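Local atomic coordinates of taurocyamine kinase (Schistosoma mansoni, PDB entry 4WOD), a protein that reversibly transfers a phosphoryl group between ATP and taurocyamine, using magnesium, as a duplicated phosphagen kinase of the ATP:guanido phosphotransferase family. Residues Ala288-Phe293 against Pro365-Thr370; Lys374-Ala379 against Tyr385-Leu390; Met412-Ala417 against Leu555-Gly560. The protein carries 4 engineered substitutions. All coordinates share one frame; numbering follows the deposited sequence.

Contact 1 of 3, residues Ala288-Phe293 against Pro365-Thr370; sequences ASLPNF and PVEPLT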
ATOM      1  N   ALA A 288      -7.590  -1.748 -10.640  1.00 20.54           N
ATOM      2  CA  ALA A 288      -7.296  -0.523  -9.902  1.00 26.02           C
ATOM      3  C   ALA A 288      -8.031  -0.477  -8.572  1.00 25.77           C
ATOM      4  O   ALA A 288      -7.636   0.256  -7.651  1.00 26.91           O
ATOM      5  CB  ALA A 288      -7.665   0.692 -10.734  1.00 22.03           C
ATOM      6  N   SER A 289      -9.096  -1.264  -8.472  1.00 27.09           N
ATOM      7  CA  SER A 289      -9.967  -1.231  -7.300  1.00 27.61           C
ATOM      8  C   SER A 289      -9.558  -2.267  -6.249  1.00 28.02           C
ATOM      9  O   SER A 289     -10.126  -2.308  -5.153  1.00 30.77           O
ATOM     10  CB  SER A 289     -11.420  -1.464  -7.715  1.00 24.98           C
ATOM     11  OG  SER A 289     -11.652  -2.839  -7.976  1.00 25.25           O
ATOM     12  N   LEU A 290      -8.597  -3.120  -6.585  1.00 21.17           N
ATOM     13  CA  LEU A 290      -8.120  -4.101  -5.620  1.00 25.38           C
ATOM     14  C   LEU A 290      -7.440  -3.343  -4.482  1.00 26.57           C
ATOM     15  O   LEU A 290      -6.867  -2.280  -4.709  1.00 24.24           O
ATOM     16  CB  LEU A 290      -7.171  -5.110  -6.269  1.00 21.97           C
ATOM     17  CG  LEU A 290      -7.879  -6.038  -7.276  1.00 18.57           C
ATOM     18  CD1 LEU A 290      -6.887  -6.824  -8.077  1.00 17.71           C
ATOM     19  CD2 LEU A 290      -8.849  -6.981  -6.553  1.00 21.85           C
ATOM     20  N   PRO A 291      -7.546  -3.867  -3.252  1.00 28.29           N
ATOM     21  CA  PRO A 291      -6.975  -3.146  -2.105  1.00 25.12           C
ATOM     22  C   PRO A 291      -5.465  -2.973  -2.203  1.00 28.28           C
ATOM     23  O   PRO A 291      -4.944  -1.920  -1.812  1.00 27.00           O
ATOM     24  CB  PRO A 291      -7.355  -4.028  -0.920  1.00 23.95           C
ATOM     25  CG  PRO A 291      -8.632  -4.677  -1.354  1.00 26.21           C
ATOM     26  CD  PRO A 291      -8.427  -4.968  -2.826  1.00 18.09           C
ATOM     27  N   ASN A 292      -4.781  -3.978  -2.738  1.00 19.40           N
ATOM     28  CA  ASN A 292      -3.344  -3.921  -2.910  1.00 19.88           C
ATOM     29  C   ASN A 292      -2.902  -3.695  -4.371  1.00 18.37           C
ATOM     30  O   ASN A 292      -1.842  -4.180  -4.777  1.00 21.06           O
ATOM     31  CB  ASN A 292      -2.709  -5.207  -2.365  1.00 19.59           C
ATOM     32  CG  ASN A 292      -3.272  -6.451  -3.018  1.00 21.22           C
ATOM     33  OD1 ASN A 292      -4.396  -6.439  -3.522  1.00 23.40           O
ATOM     34  ND2 ASN A 292      -2.492  -7.533  -3.019  1.00 19.47           N
ATOM     35  N   PHE A 293      -3.713  -2.966  -5.137  1.00 21.28           N
ATOM     36  CA  PHE A 293      -3.395  -2.558  -6.520  1.00 19.96           C
ATOM     37  C   PHE A 293      -1.945  -2.105  -6.680  1.00 22.23           C
ATOM     38  O   PHE A 293      -1.197  -2.668  -7.473  1.00 21.00           O
ATOM     39  CB  PHE A 293      -4.353  -1.435  -6.960  1.00 20.13           C
ATOM     40  CG  PHE A 293      -3.989  -0.766  -8.278  1.00 23.12           C
ATOM     41  CD1 PHE A 293      -3.890  -1.498  -9.452  1.00 23.51           C
ATOM     42  CD2 PHE A 293      -3.806   0.619  -8.342  1.00 22.61           C
ATOM     43  CE1 PHE A 293      -3.577  -0.867 -10.661  1.00 21.47           C
ATOM     44  CE2 PHE A 293      -3.501   1.253  -9.540  1.00 23.85           C
ATOM     45  CZ  PHE A 293      -3.384   0.508 -10.702  1.00 23.98           C
ATOM     46  N   PRO A 365     -14.456  -7.227  -5.931  1.00 22.50           N
ATOM     47  CA  PRO A 365     -14.136  -8.202  -6.981  1.00 22.10           C
ATOM     48  C   PRO A 365     -12.926  -9.051  -6.566  1.00 20.80           C
ATOM     49  O   PRO A 365     -12.143  -8.618  -5.724  1.00 20.30           O
ATOM     50  CB  PRO A 365     -13.838  -7.316  -8.199  1.00 25.51           C
ATOM     51  CG  PRO A 365     -13.372  -6.041  -7.627  1.00 22.29           C
ATOM     52  CD  PRO A 365     -14.111  -5.854  -6.323  1.00 20.79           C
ATOM     53  N   VAL A 366     -12.786 -10.255  -7.112  1.00 17.49           N
ATOM     54  CA  VAL A 366     -11.700 -11.116  -6.700  1.00 16.76           C
ATOM     55  C   VAL A 366     -11.093 -11.814  -7.907  1.00 18.47           C
ATOM     56  O   VAL A 366     -11.796 -12.106  -8.879  1.00 16.68           O
ATOM     57  CB  VAL A 366     -12.167 -12.160  -5.651  1.00 18.58           C
ATOM     58  CG1 VAL A 366     -13.158 -13.163  -6.273  1.00 18.52           C
ATOM     59  CG2 VAL A 366     -10.960 -12.859  -4.981  1.00 17.18           C
ATOM     60  N   GLU A 367      -9.788 -12.066  -7.842  1.00 19.29           N
ATOM     61  CA  GLU A 367      -9.094 -12.831  -8.883  1.00 17.95           C
ATOM     62  C   GLU A 367      -9.662 -14.261  -8.956  1.00 24.60           C
ATOM     63  O   GLU A 367     -10.215 -14.773  -7.964  1.00 17.77           O
ATOM     64  CB  GLU A 367      -7.592 -12.868  -8.599  1.00 19.46           C
ATOM     65  CG  GLU A 367      -6.896 -11.493  -8.514  1.00 20.52           C
ATOM     66  CD  GLU A 367      -6.817 -10.913  -7.094  1.00 21.94           C
ATOM     67  OE1 GLU A 367      -7.760 -11.100  -6.295  1.00 19.33           O
ATOM     68  OE2 GLU A 367      -5.799 -10.263  -6.777  1.00 18.04           O
ATOM     69  N   PRO A 368      -9.534 -14.912 -10.126  1.00 21.58           N
ATOM     70  CA  PRO A 368      -9.926 -16.323 -10.215  1.00 18.71           C
ATOM     71  C   PRO A 368      -9.295 -17.181  -9.112  1.00 19.22           C
ATOM     72  O   PRO A 368      -8.127 -16.978  -8.752  1.00 18.20           O
ATOM     73  CB  PRO A 368      -9.405 -16.738 -11.594  1.00 18.66           C
ATOM     74  CG  PRO A 368      -9.530 -15.486 -12.412  1.00 18.06           C
ATOM     75  CD  PRO A 368      -9.112 -14.379 -11.434  1.00 20.20           C
ATOM     76  N   LEU A 369     -10.085 -18.099  -8.565  1.00 16.41           N
ATOM     77  CA  LEU A 369      -9.615 -19.021  -7.540  1.00 17.28           C
ATOM     78  C   LEU A 369      -8.293 -19.707  -7.915  1.00 18.47           C
ATOM     79  O   LEU A 369      -7.382 -19.797  -7.093  1.00 18.73           O
ATOM     80  CB  LEU A 369     -10.682 -20.072  -7.261  1.00 16.83           C
ATOM     81  CG  LEU A 369     -10.307 -21.175  -6.276  1.00 17.49           C
ATOM     82  CD1 LEU A 369      -9.827 -20.574  -4.924  1.00 11.17           C
ATOM     83  CD2 LEU A 369     -11.490 -22.109  -6.090  1.00 16.96           C
ATOM     84  N   THR A 370      -8.175 -20.183  -9.149  1.00 17.78           N
ATOM     85  CA  THR A 370      -6.948 -20.899  -9.525  1.00 22.89           C
ATOM     86  C   THR A 370      -5.731 -19.984  -9.600  1.00 23.28           C
ATOM     87  O   THR A 370      -4.598 -20.446  -9.417  1.00 26.01           O
ATOM     88  CB  THR A 370      -7.091 -21.623 -10.869  1.00 22.73           C
ATOM     89  OG1 THR A 370      -7.479 -20.679 -11.868  1.00 24.10           O
ATOM     90  CG2 THR A 370      -8.138 -22.724 -10.762  1.00 26.43           C
TER

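Contact 2 of 3, residues Lys374-Ala379 against Tyr385-Leu390; sequences KLLEGA and YTRKYL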
ATOM      1  N   LYS A 374      -2.368 -20.355  -6.963  1.00 23.22           N
ATOM      2  CA  LYS A 374      -0.955 -20.355  -7.356  1.00 24.07           C
ATOM      3  C   LYS A 374      -0.158 -19.447  -6.426  1.00 24.84           C
ATOM      4  O   LYS A 374       0.894 -19.844  -5.930  1.00 25.56           O
ATOM      5  CB  LYS A 374      -0.781 -19.928  -8.816  1.00 25.02           C
ATOM      6  CG  LYS A 374      -1.459 -20.863  -9.810  1.00 33.22           C
ATOM      7  CD  LYS A 374      -0.903 -20.696 -11.222  1.00 37.68           C
ATOM      8  CE  LYS A 374      -1.957 -20.142 -12.194  1.00 43.86           C
ATOM      9  NZ  LYS A 374      -2.581 -21.195 -13.052  1.00 42.08           N
ATOM     10  N   LEU A 375      -0.668 -18.252  -6.135  1.00 22.21           N
ATOM     11  CA  LEU A 375       0.054 -17.372  -5.196  1.00 20.12           C
ATOM     12  C   LEU A 375       0.197 -18.027  -3.813  1.00 24.85           C
ATOM     13  O   LEU A 375       1.220 -17.855  -3.129  1.00 24.85           O
ATOM     14  CB  LEU A 375      -0.635 -16.007  -5.075  1.00 22.71           C
ATOM     15  CG  LEU A 375      -0.658 -15.118  -6.323  1.00 24.87           C
ATOM     16  CD1 LEU A 375      -1.479 -13.854  -6.094  1.00 22.67           C
ATOM     17  CD2 LEU A 375       0.754 -14.759  -6.753  1.00 26.85           C
ATOM     18  N   LEU A 376      -0.815 -18.794  -3.418  1.00 23.84           N
ATOM     19  CA  LEU A 376      -0.844 -19.436  -2.107  1.00 26.63           C
ATOM     20  C   LEU A 376       0.195 -20.555  -1.980  1.00 26.68           C
ATOM     21  O   LEU A 376       0.524 -20.984  -0.875  1.00 24.69           O
ATOM     22  CB  LEU A 376      -2.248 -19.973  -1.832  1.00 24.32           C
ATOM     23  CG  LEU A 376      -2.592 -20.473  -0.430  1.00 19.94           C
ATOM     24  CD1 LEU A 376      -2.412 -19.377   0.637  1.00 20.95           C
ATOM     25  CD2 LEU A 376      -4.028 -21.039  -0.417  1.00 21.89           C
ATOM     26  N   GLU A 377       0.736 -21.014  -3.109  1.00 26.99           N
ATOM     27  CA  GLU A 377       1.753 -22.065  -3.080  1.00 31.03           C
ATOM     28  C   GLU A 377       2.990 -21.675  -2.269  1.00 28.73           C
ATOM     29  O   GLU A 377       3.740 -22.540  -1.830  1.00 31.57           O
ATOM     30  CB  GLU A 377       2.158 -22.445  -4.506  1.00 30.13           C
ATOM     31  CG  GLU A 377       1.012 -23.077  -5.257  1.00 30.57           C
ATOM     32  CD  GLU A 377       1.449 -23.784  -6.520  1.00 33.60           C
ATOM     33  OE1 GLU A 377       2.653 -23.732  -6.859  1.00 32.63           O
ATOM     34  OE2 GLU A 377       0.572 -24.377  -7.179  1.00 30.11           O
ATOM     35  N   GLY A 378       3.181 -20.377  -2.054  1.00 26.37           N
ATOM     36  CA  GLY A 378       4.283 -19.891  -1.245  1.00 26.92           C
ATOM     37  C   GLY A 378       4.053 -20.066   0.247  1.00 30.93           C
ATOM     38  O   GLY A 378       4.949 -19.814   1.056  1.00 27.95           O
ATOM     39  N   ALA A 379       2.848 -20.484   0.625  1.00 26.30           N
ATOM     40  CA  ALA A 379       2.556 -20.723   2.032  1.00 28.55           C
ATOM     41  C   ALA A 379       2.960 -22.139   2.406  1.00 31.12           C
ATOM     42  O   ALA A 379       2.921 -23.046   1.580  1.00 31.43           O
ATOM     43  CB  ALA A 379       1.080 -20.492   2.326  1.00 28.58           C
ATOM     44  N   TYR A 385      -3.344 -23.318   7.307  1.00 25.11           N
ATOM     45  CA  TYR A 385      -4.625 -24.019   7.164  1.00 24.13           C
ATOM     46  C   TYR A 385      -5.295 -23.719   5.830  1.00 22.19           C
ATOM     47  O   TYR A 385      -5.872 -24.614   5.201  1.00 23.97           O
ATOM     48  CB  TYR A 385      -5.570 -23.642   8.304  1.00 23.67           C
ATOM     49  CG  TYR A 385      -5.073 -24.051   9.671  1.00 21.35           C
ATOM     50  CD1 TYR A 385      -5.384 -25.292  10.197  1.00 24.23           C
ATOM     51  CD2 TYR A 385      -4.300 -23.186  10.435  1.00 23.76           C
ATOM     52  CE1 TYR A 385      -4.941 -25.670  11.455  1.00 26.80           C
ATOM     53  CE2 TYR A 385      -3.844 -23.552  11.693  1.00 26.81           C
ATOM     54  CZ  TYR A 385      -4.165 -24.800  12.194  1.00 30.69           C
ATOM     55  OH  TYR A 385      -3.723 -25.174  13.438  1.00 30.39           O
ATOM     56  N   THR A 386      -5.205 -22.455   5.418  1.00 20.19           N
ATOM     57  CA  THR A 386      -5.858 -21.960   4.215  1.00 22.09           C
ATOM     58  C   THR A 386      -5.435 -22.773   2.991  1.00 20.70           C
ATOM     59  O   THR A 386      -6.262 -23.123   2.145  1.00 18.39           O
ATOM     60  CB  THR A 386      -5.535 -20.457   3.991  1.00 22.15           C
ATOM     61  OG1 THR A 386      -5.844 -19.708   5.189  1.00 24.52           O
ATOM     62  CG2 THR A 386      -6.302 -19.898   2.798  1.00 17.20           C
ATOM     63  N   ARG A 387      -4.143 -23.079   2.918  1.00 22.79           N
ATOM     64  CA  ARG A 387      -3.591 -23.895   1.831  1.00 24.46           C
ATOM     65  C   ARG A 387      -3.807 -25.396   2.010  1.00 22.40           C
ATOM     66  O   ARG A 387      -4.118 -26.110   1.057  1.00 17.18           O
ATOM     67  CB  ARG A 387      -2.091 -23.628   1.682  1.00 24.04           C
ATOM     68  CG  ARG A 387      -1.459 -24.500   0.634  1.00 25.81           C
ATOM     69  CD  ARG A 387      -0.063 -24.057   0.264  1.00 27.95           C
ATOM     70  NE  ARG A 387       0.377 -24.777  -0.924  1.00 32.56           N
ATOM     71  CZ  ARG A 387       1.550 -25.398  -1.038  1.00 36.49           C
ATOM     72  NH1 ARG A 387       2.415 -25.380  -0.035  1.00 32.30           N
ATOM     73  NH2 ARG A 387       1.856 -26.037  -2.155  1.00 29.70           N
ATOM     74  N   LYS A 388      -3.640 -25.873   3.238  1.00 22.49           N
ATOM     75  CA  LYS A 388      -3.699 -27.304   3.518  1.00 24.53           C
ATOM     76  C   LYS A 388      -5.012 -27.945   3.048  1.00 26.99           C
ATOM     77  O   LYS A 388      -5.018 -29.078   2.558  1.00 19.50           O
ATOM     78  CB  LYS A 388      -3.499 -27.542   5.020  1.00 23.45           C
ATOM     79  CG  LYS A 388      -3.417 -28.991   5.427  1.00 21.68           C
ATOM     80  CD  LYS A 388      -3.151 -29.088   6.913  1.00 22.06           C
ATOM     81  CE  LYS A 388      -3.295 -30.506   7.417  1.00 31.46           C
ATOM     82  NZ  LYS A 388      -3.018 -30.560   8.878  1.00 33.45           N
ATOM     83  N   TYR A 389      -6.125 -27.216   3.172  1.00 22.04           N
ATOM     84  CA  TYR A 389      -7.417 -27.800   2.824  1.00 18.58           C
ATOM     85  C   TYR A 389      -7.912 -27.341   1.474  1.00 20.57           C
ATOM     86  O   TYR A 389      -9.010 -27.710   1.057  1.00 22.26           O
ATOM     87  CB  TYR A 389      -8.444 -27.500   3.920  1.00 20.18           C
ATOM     88  CG  TYR A 389      -8.068 -28.265   5.162  1.00 20.97           C
ATOM     89  CD1 TYR A 389      -8.409 -29.610   5.298  1.00 18.27           C
ATOM     90  CD2 TYR A 389      -7.305 -27.671   6.160  1.00 18.11           C
ATOM     91  CE1 TYR A 389      -8.028 -30.340   6.412  1.00 20.56           C
ATOM     92  CE2 TYR A 389      -6.928 -28.388   7.277  1.00 25.02           C
ATOM     93  CZ  TYR A 389      -7.294 -29.719   7.402  1.00 18.48           C
ATOM     94  OH  TYR A 389      -6.898 -30.426   8.513  1.00 24.54           O
ATOM     95  N   LEU A 390      -7.090 -26.564   0.775  1.00 19.14           N
ATOM     96  CA  LEU A 390      -7.425 -26.168  -0.584  1.00 22.50           C
ATOM     97  C   LEU A 390      -6.926 -27.233  -1.563  1.00 23.32           C
ATOM     98  O   LEU A 390      -5.939 -27.021  -2.271  1.00 26.03           O
ATOM     99  CB  LEU A 390      -6.824 -24.811  -0.926  1.00 15.11           C
ATOM    100  CG  LEU A 390      -7.432 -24.143  -2.160  1.00 19.18           C
ATOM    101  CD1 LEU A 390      -8.842 -23.659  -1.865  1.00 21.14           C
ATOM    102  CD2 LEU A 390      -6.560 -22.984  -2.629  1.00 17.92           C
TER

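Contact 3 of 3, residues Met412-Ala417 against Leu555-Gly560; sequences MIRNGA and LRDAGG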
ATOM      1  N   MET A 412     -12.053 -15.766   0.124  1.00 19.75           N
ATOM      2  CA  MET A 412     -11.661 -16.077   1.491  1.00 21.19           C
ATOM      3  C   MET A 412     -10.204 -16.552   1.602  1.00 19.55           C
ATOM      4  O   MET A 412      -9.602 -16.428   2.660  1.00 17.56           O
ATOM      5  CB  MET A 412     -12.640 -17.094   2.115  1.00 16.96           C
ATOM      6  CG  MET A 412     -12.450 -18.560   1.760  1.00 18.66           C
ATOM      7  SD  MET A 412     -13.598 -19.631   2.725  1.00 32.70           S
ATOM      8  CE  MET A 412     -15.085 -18.673   2.556  1.00 15.84           C
ATOM      9  N   ILE A 413      -9.607 -17.026   0.515  1.00 19.15           N
ATOM     10  CA  ILE A 413      -8.183 -17.372   0.581  1.00 20.76           C
ATOM     11  C   ILE A 413      -7.260 -16.211   0.160  1.00 18.99           C
ATOM     12  O   ILE A 413      -6.038 -16.304   0.318  1.00 22.06           O
ATOM     13  CB  ILE A 413      -7.840 -18.611  -0.298  1.00 21.14           C
ATOM     14  CG1 ILE A 413      -7.959 -18.263  -1.784  1.00 17.53           C
ATOM     15  CG2 ILE A 413      -8.703 -19.832   0.097  1.00 18.61           C
ATOM     16  CD1 ILE A 413      -7.171 -19.200  -2.687  1.00 15.89           C
ATOM     17  N   ARG A 414      -7.838 -15.115  -0.327  1.00 20.40           N
ATOM     18  CA  ARG A 414      -7.053 -14.001  -0.865  1.00 22.06           C
ATOM     19  C   ARG A 414      -6.026 -13.456   0.136  1.00 25.93           C
ATOM     20  O   ARG A 414      -4.867 -13.185  -0.238  1.00 18.83           O
ATOM     21  CB  ARG A 414      -7.964 -12.862  -1.332  1.00 19.04           C
ATOM     22  CG  ARG A 414      -7.245 -11.872  -2.226  1.00 17.15           C
ATOM     23  CD  ARG A 414      -8.137 -10.715  -2.708  1.00 19.56           C
ATOM     24  NE  ARG A 414      -7.466  -9.949  -3.763  1.00 16.91           N
ATOM     25  CZ  ARG A 414      -6.604  -8.956  -3.536  1.00 24.42           C
ATOM     26  NH1 ARG A 414      -6.311  -8.587  -2.290  1.00 21.52           N
ATOM     27  NH2 ARG A 414      -6.027  -8.334  -4.554  1.00 24.32           N
ATOM     28  N   ASN A 415      -6.426 -13.294   1.398  1.00 20.95           N
ATOM     29  CA  ASN A 415      -5.470 -12.754   2.372  1.00 19.55           C
ATOM     30  C   ASN A 415      -4.238 -13.664   2.480  1.00 23.67           C
ATOM     31  O   ASN A 415      -3.105 -13.185   2.595  1.00 23.10           O
ATOM     32  CB  ASN A 415      -6.099 -12.561   3.765  1.00 21.58           C
ATOM     33  CG  ASN A 415      -6.530 -13.862   4.405  1.00 19.55           C
ATOM     34  OD1 ASN A 415      -7.357 -14.577   3.872  1.00 23.40           O
ATOM     35  ND2 ASN A 415      -5.923 -14.199   5.525  1.00 21.06           N
ATOM     36  N   GLY A 416      -4.451 -14.974   2.401  1.00 19.39           N
ATOM     37  CA  GLY A 416      -3.351 -15.925   2.452  1.00 19.87           C
ATOM     38  C   GLY A 416      -2.540 -15.956   1.170  1.00 22.54           C
ATOM     39  O   GLY A 416      -1.304 -16.042   1.188  1.00 21.47           O
ATOM     40  N   ALA A 417      -3.236 -15.899   0.044  1.00 19.96           N
ATOM     41  CA  ALA A 417      -2.563 -15.853  -1.252  1.00 21.99           C
ATOM     42  C   ALA A 417      -1.521 -14.726  -1.311  1.00 23.07           C
ATOM     43  O   ALA A 417      -0.397 -14.926  -1.792  1.00 25.98           O
ATOM     44  CB  ALA A 417      -3.579 -15.693  -2.348  1.00 21.85           C
ATOM     45  N   LEU A 555      -5.611  -7.957   6.736  1.00 21.15           N
ATOM     46  CA  LEU A 555      -6.970  -7.439   6.675  1.00 22.49           C
ATOM     47  C   LEU A 555      -7.195  -6.693   5.357  1.00 20.43           C
ATOM     48  O   LEU A 555      -8.230  -6.874   4.707  1.00 18.24           O
ATOM     49  CB  LEU A 555      -7.265  -6.526   7.880  1.00 20.55           C
ATOM     50  CG  LEU A 555      -8.722  -6.080   8.050  1.00 23.48           C
ATOM     51  CD1 LEU A 555      -9.676  -7.230   7.812  1.00 27.08           C
ATOM     52  CD2 LEU A 555      -8.963  -5.471   9.435  1.00 22.28           C
ATOM     53  N   ARG A 556      -6.214  -5.879   4.958  1.00 20.69           N
ATOM     54  CA  ARG A 556      -6.311  -5.107   3.725  1.00 19.97           C
ATOM     55  C   ARG A 556      -6.611  -6.012   2.525  1.00 17.71           C
ATOM     56  O   ARG A 556      -7.509  -5.741   1.755  1.00 18.28           O
ATOM     57  CB  ARG A 556      -5.018  -4.321   3.463  1.00 22.33           C
ATOM     58  CG  ARG A 556      -5.065  -3.413   2.235  1.00 23.28           C
ATOM     59  CD  ARG A 556      -3.643  -3.036   1.785  1.00 23.85           C
ATOM     60  NE  ARG A 556      -2.886  -4.237   1.430  1.00 25.66           N
ATOM     61  CZ  ARG A 556      -1.559  -4.301   1.332  1.00 27.49           C
ATOM     62  NH1 ARG A 556      -0.818  -3.232   1.588  1.00 25.90           N
ATOM     63  NH2 ARG A 556      -0.972  -5.447   0.996  1.00 29.43           N
ATOM     64  N   ASP A 557      -5.850  -7.082   2.379  1.00 21.01           N
ATOM     65  CA  ASP A 557      -5.984  -7.915   1.188  1.00 21.98           C
ATOM     66  C   ASP A 557      -7.227  -8.829   1.235  1.00 25.01           C
ATOM     67  O   ASP A 557      -7.665  -9.356   0.201  1.00 21.82           O
ATOM     68  CB  ASP A 557      -4.701  -8.715   0.996  1.00 22.27           C
ATOM     69  CG  ASP A 557      -3.500  -7.815   0.718  1.00 20.74           C
ATOM     70  OD1 ASP A 557      -3.724  -6.651   0.343  1.00 23.93           O
ATOM     71  OD2 ASP A 557      -2.342  -8.261   0.886  1.00 23.58           O
ATOM     72  N   ALA A 558      -7.807  -8.991   2.424  1.00 19.84           N
ATOM     73  CA  ALA A 558      -9.133  -9.584   2.554  1.00 18.86           C
ATOM     74  C   ALA A 558     -10.234  -8.591   2.175  1.00 21.02           C
ATOM     75  O   ALA A 558     -11.383  -8.978   1.986  1.00 17.91           O
ATOM     76  CB  ALA A 558      -9.351 -10.080   3.970  1.00 17.11           C
ATOM     77  N   GLY A 559      -9.884  -7.309   2.092  1.00 17.74           N
ATOM     78  CA  GLY A 559     -10.818  -6.290   1.651  1.00 17.88           C
ATOM     79  C   GLY A 559     -11.376  -5.449   2.789  1.00 18.12           C
ATOM     80  O   GLY A 559     -12.302  -4.666   2.597  1.00 21.29           O
ATOM     81  N   GLY A 560     -10.809  -5.606   3.980  1.00 21.83           N
ATOM     82  CA  GLY A 560     -11.366  -5.005   5.181  1.00 23.14           C
ATOM     83  C   GLY A 560     -11.182  -3.498   5.330  1.00 25.86           C
ATOM     84  O   GLY A 560     -11.701  -2.911   6.281  1.00 22.47           O
TER

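Contact 1 of 3, residues Ala288-Phe293 against Pro365-Thr370
S289 and L290 meet P365 and E367 where the two phosphagen kinase repeats of this chain join: the loop between helices 285-288 and 293-299 belongs to the first repeat, and P365-T370 leads into helix 369-376 of the second. S289 comes first along the loop and touches the edge of the proline ring, OG lying 3.7 Å from P365 CG. With chi1 at 77°, the hydroxyl sits between the backbone N and the carbonyl carbon, and its hydrogen bond goes back to M286 O, leaving a simple van der Waals touch with the proline. L290 follows and gives the loop its larger apolar contribution. Its two methyls divide the work: CD2 rests 3.8 Å from P365 O, a buried carbonyl oxygen with no hydrogen-bond partner in the model, while CD1 reaches the E367 carboxylate. L352 of helix 331-355 and R414 also pack on L290, so the leucine is wedged between parts of both repeats. The loop then turns away through a type I beta turn from L290 to F293, closed by F293 N to L290 O at 3.3 Å. The carboxylate met by L290 is itself well bound, OE1 in a salt bridge to R414 NE and OE2 in a hydrogen bond to Y418 OH. E367 bends at chi2 (93°), and OE2 ends 3.8 Å from L290 CD1.

Contact 2 of 3, residues Lys374-Ala379 against Tyr385-Leu390
T386 is the first residue of 385-390 to touch L376, its CG2 methyl lying 4.1 Å from L376 CD2. L376 belongs to helix 369-376 and T386 to helix 385-388, two short helices of the second repeat's N-terminal domain, close in sequence and packed on each other. The same methyl also packs against I413 of helix 409-418, and the T386 carbonyl accepts a hydrogen bond from Y439 OH. R387 has the largest share of the contact, with L376 close behind. Its aliphatic base lies against L376, CB to L376 CG at 3.8 Å, the two side chains running past each other in opposite directions. From there the arginine stays extended, with CG anti to the backbone N (chi1 177°), and this straight chain takes CD to 3.3 Å from L376 O. At its end, NH1 gives A379 O a weak hydrogen bond, 2.9 Å long but bent to 130° at the hydrogen. E377 O lies over one face of the guanidinium, 3.6 Å from NH1. Further on, L390 sets its CD2 methyl 3.9 Å from L376 CD2. The CD2 methyl of L376 thus meets mainly carbon, whereas the arginine's positive charge lies among carbonyl oxygens of the turn L376-A379. Their partial negative charge would be expected to favour the guanidinium there, even though the single hydrogen bond is poorly aligned.

Contact 3 of 3, residues Met412-Ala417 against Leu555-Gly560
Helix 409-418 of the second repeat's N-terminal domain meets the C-terminal end of helix 553-558, in the catalytic domain of the same repeat, and the pairing is wholly buried. R414 makes the one hydrogen bond across it: NH1 donates to D557 O at 2.9 Å and 161°, arriving in the carbonyl plane on a lone pair, while the oxygen lies close to the guanidinium plane. The arginine chain is extended, its CG anti to the backbone N (chi1 -164°), and passes alongside the same oxygen, which is 3.2 Å from CD. Its other nitrogens are also engaged, NE by E367 and NH2 by N292, so bonds in three directions fix the orientation of the guanidinium. N415 brings its CB to 4.1 Å from A558 CB, methylene against methyl; its amide ND2 is used on C424 O. D557 OD1 stays 4.2 Å from R414 NH1, too far for an ion pair. Instead R556 grips the carboxylate side-on, NE to OD1 at 2.8 Å and NH2 to OD2 at 3.1 Å; NH2 is also bonded to OD1, which so accepts from both nitrogens. N419 ND2 adds a hydrogen bond to D557 OD2. Although the carboxylate has an arginine partner of its own, its nearby negative charge would still be expected to favour R414 electrostatically. Past A558 the helix stops: G559 takes a positive phi of 103°, and G560 N bonds to L555 O at 3.0 Å while G559 N bonds to R556 O, the glycine-ended helix C-cap of a Schellman motif.

R414 ties contact 1 to contact 3, whose centres are about 10 Å apart: NE to E367 OE1 spans 2.8 Å and NH2 to N292 OD1 2.7 Å, so one arginine bridges the first repeat and both domains of the second. Contacts 1 and 2 share helix 369-376, their centres about 17 Å apart. Contact 2 packs on the same stretch of helix 409-418 that contact 3 uses, through I413, G416 and A417, with centres about 13 Å apart. The side chains of T386 and N415 are about 8 and 7 Å from that of C631, the predicted active-site residue of the second repeat, whereas contact 1 lies away from the annotated sites, including the arginine bound in the first repeat.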